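Local coordinates for protein oxidized polyvinyl alcohol hydrolase (Sphingopyxis, PDB 3WLA) that hydrolyses beta-diketones such as 4,6-nonanedione and the oxidized form of polyvinyl alcohol, in the second step of polyvinyl alcohol degradation, at residues P18-N23 with V37-D42. Sequence-based numbering, arbitrary orientation.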
loop_
_atom_site.group_PDB
_atom_site.type_symbol
_atom_site.label_atom_id
_atom_site.label_comp_id
_atom_site.label_asym_id
_atom_site.label_seq_id
_atom_site.Cartn_x
_atom_site.Cartn_y
_atom_site.Cartn_z
ATOM N N PRO A 18 -10.183 -16.951 12.975
ATOM C CA PRO A 18 -10.351 -16.611 11.574
ATOM C C PRO A 18 -11.112 -17.621 10.773
ATOM O O PRO A 18 -11.053 -18.795 11.070
ATOM C CB PRO A 18 -8.906 -16.487 11.099
ATOM C CG PRO A 18 -8.261 -17.614 11.766
ATOM C CD PRO A 18 -8.838 -17.518 13.204
ATOM N N LYS A 19 -11.819 -17.166 9.749
ATOM C CA LYS A 19 -12.527 -18.082 8.876
ATOM C C LYS A 19 -12.508 -17.530 7.461
ATOM O O LYS A 19 -12.101 -16.383 7.242
ATOM C CB LYS A 19 -13.977 -18.274 9.318
ATOM C CG LYS A 19 -14.779 -17.038 9.321
ATOM C CD LYS A 19 -16.074 -17.288 10.085
ATOM C CE LYS A 19 -17.118 -16.259 9.749
ATOM N NZ LYS A 19 -18.461 -16.642 10.299
ATOM N N ALA A 20 -12.933 -18.359 6.516
ATOM C CA ALA A 20 -13.003 -17.970 5.136
ATOM C C ALA A 20 -14.095 -16.940 4.981
ATOM O O ALA A 20 -15.125 -16.990 5.669
ATOM C CB ALA A 20 -13.303 -19.182 4.252
ATOM N N GLY A 21 -13.883 -15.993 4.080
ATOM C CA GLY A 21 -14.897 -14.974 3.860
ATOM C C GLY A 21 -14.801 -13.777 4.797
ATOM O O GLY A 21 -13.706 -13.394 5.256
ATOM N N LEU A 22 -15.934 -13.156 5.070
ATOM C CA LEU A 22 -15.942 -11.989 5.938
ATOM C C LEU A 22 -15.724 -12.328 7.392
ATOM O O LEU A 22 -16.383 -13.252 7.934
ATOM C CB LEU A 22 -17.258 -11.198 5.838
ATOM C CG LEU A 22 -17.330 -9.985 6.784
ATOM C CD1 LEU A 22 -16.150 -9.004 6.426
ATOM C CD2 LEU A 22 -18.673 -9.267 6.636
ATOM N N ASN A 23 -14.799 -11.586 7.999
ATOM C CA ASN A 23 -14.496 -11.677 9.420
ATOM C C ASN A 23 -14.785 -10.283 10.024
ATOM O O ASN A 23 -14.311 -9.254 9.478
ATOM C CB ASN A 23 -13.023 -11.996 9.644
ATOM C CG ASN A 23 -12.653 -13.393 9.212
ATOM O OD1 ASN A 23 -12.275 -14.230 10.045
ATOM N ND2 ASN A 23 -12.745 -13.657 7.909
ATOM N N VAL A 37 -11.189 -12.968 3.959
ATOM C CA VAL A 37 -10.168 -13.998 3.718
ATOM C C VAL A 37 -10.565 -14.854 2.509
ATOM O O VAL A 37 -11.698 -15.358 2.445
ATOM C CB VAL A 37 -10.018 -14.912 4.973
ATOM C CG1 VAL A 37 -9.014 -16.086 4.685
ATOM C CG2 VAL A 37 -9.480 -14.077 6.143
ATOM N N VAL A 38 -9.671 -14.948 1.524
ATOM C CA VAL A 38 -9.924 -15.777 0.308
ATOM C C VAL A 38 -8.731 -16.709 0.229
ATOM O O VAL A 38 -7.712 -16.369 -0.354
ATOM C CB VAL A 38 -9.991 -14.920 -0.988
ATOM C CG1 VAL A 38 -10.498 -15.782 -2.165
ATOM C CG2 VAL A 38 -10.949 -13.731 -0.786
ATOM N N PRO A 39 -8.823 -17.906 0.840
ATOM C CA PRO A 39 -7.670 -18.814 0.786
ATOM C C PRO A 39 -7.425 -19.459 -0.565
ATOM O O PRO A 39 -8.306 -19.547 -1.393
ATOM C CB PRO A 39 -7.993 -19.842 1.867
ATOM C CG PRO A 39 -9.460 -20.039 1.693
ATOM C CD PRO A 39 -9.983 -18.561 1.462
ATOM N N PRO A 40 -6.186 -19.895 -0.826
ATOM C CA PRO A 40 -5.852 -20.554 -2.109
ATOM C C PRO A 40 -6.391 -21.999 -2.003
ATOM O O PRO A 40 -6.668 -22.465 -0.876
ATOM C CB PRO A 40 -4.337 -20.506 -2.105
ATOM C CG PRO A 40 -4.020 -20.682 -0.639
ATOM C CD PRO A 40 -5.012 -19.792 0.057
ATOM N N LYS A 41 -6.573 -22.709 -3.115
ATOM C CA LYS A 41 -7.050 -24.104 -2.995
ATOM C C LYS A 41 -6.048 -25.027 -2.258
ATOM O O LYS A 41 -6.465 -25.929 -1.554
ATOM C CB LYS A 41 -7.435 -24.706 -4.361
ATOM C CG LYS A 41 -6.404 -24.634 -5.502
ATOM C CD LYS A 41 -6.962 -25.324 -6.797
ATOM C CE LYS A 41 -6.347 -24.767 -8.124
ATOM N NZ LYS A 41 -6.940 -23.434 -8.587
ATOM N N ASP A 42 -4.741 -24.784 -2.384
ATOM C CA ASP A 42 -3.729 -25.598 -1.675
ATOM C C ASP A 42 -2.626 -24.682 -1.114
ATOM O O ASP A 42 -2.135 -23.828 -1.839
ATOM C CB ASP A 42 -3.090 -26.626 -2.636
ATOM C CG ASP A 42 -4.129 -27.516 -3.305
ATOM O OD1 ASP A 42 -4.651 -28.431 -2.624
ATOM O OD2 ASP A 42 -4.433 -27.272 -4.493
#
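Gly21 and Val37 form an antiparallel hydrogen-bonded pair at the open ends of a beta hairpin. Gly21 N donates to Val37 O at 2.8 Å. Val37 N returns a bond to Gly21 O at 2.9 Å. At the phi of 86° and psi of -151° that Gly21 adopts, any side chain would run into the carbonyl oxygen of Ala20, which glycine avoids.

The side chain of Val37 packs against the chain just before the strand. Its CB lies 3.4 Å from Lys19 O. CG1 is anti to the backbone N (chi1 175°) and stays 4.0 Å from Lys19 O. CG2, anti to the carbonyl carbon, meets both Lys19 O and Asn23 ND2, the latter at 3.7 Å.

The amide of Asn23 bonds back to the backbone of Lys19. Its OD1 accepts Lys19 N in the carbonyl plane, on a lone pair. Its ND2 donates to Lys19 O at 2.9 Å, and that oxygen lies almost in the amide plane. With both ends of the Asn23 amide engaged in this way, the rotation of the group is fixed. A weak bond from ND2 to Gly21 O adds a second acceptor. An alanine at Asn23 would probably leave Lys19 N and O without these mates and let the chain before the strand shift away from Val37. Further along, Ala20 CB touches Pro39 CD loosely.

The contact belongs to the hairpin of strands 21-28 and 31-38, at one edge of the main sheet of this alpha/beta-hydrolase. Strand 21-28 is one of the two outermost strands of the sheet. Strand 81-85 flanks strand 31-38 on its other side, and Val37 touches Met81 there. Val37 also reaches Val145 of helix 133-145, while Pro18 packs on Cys144 of that helix.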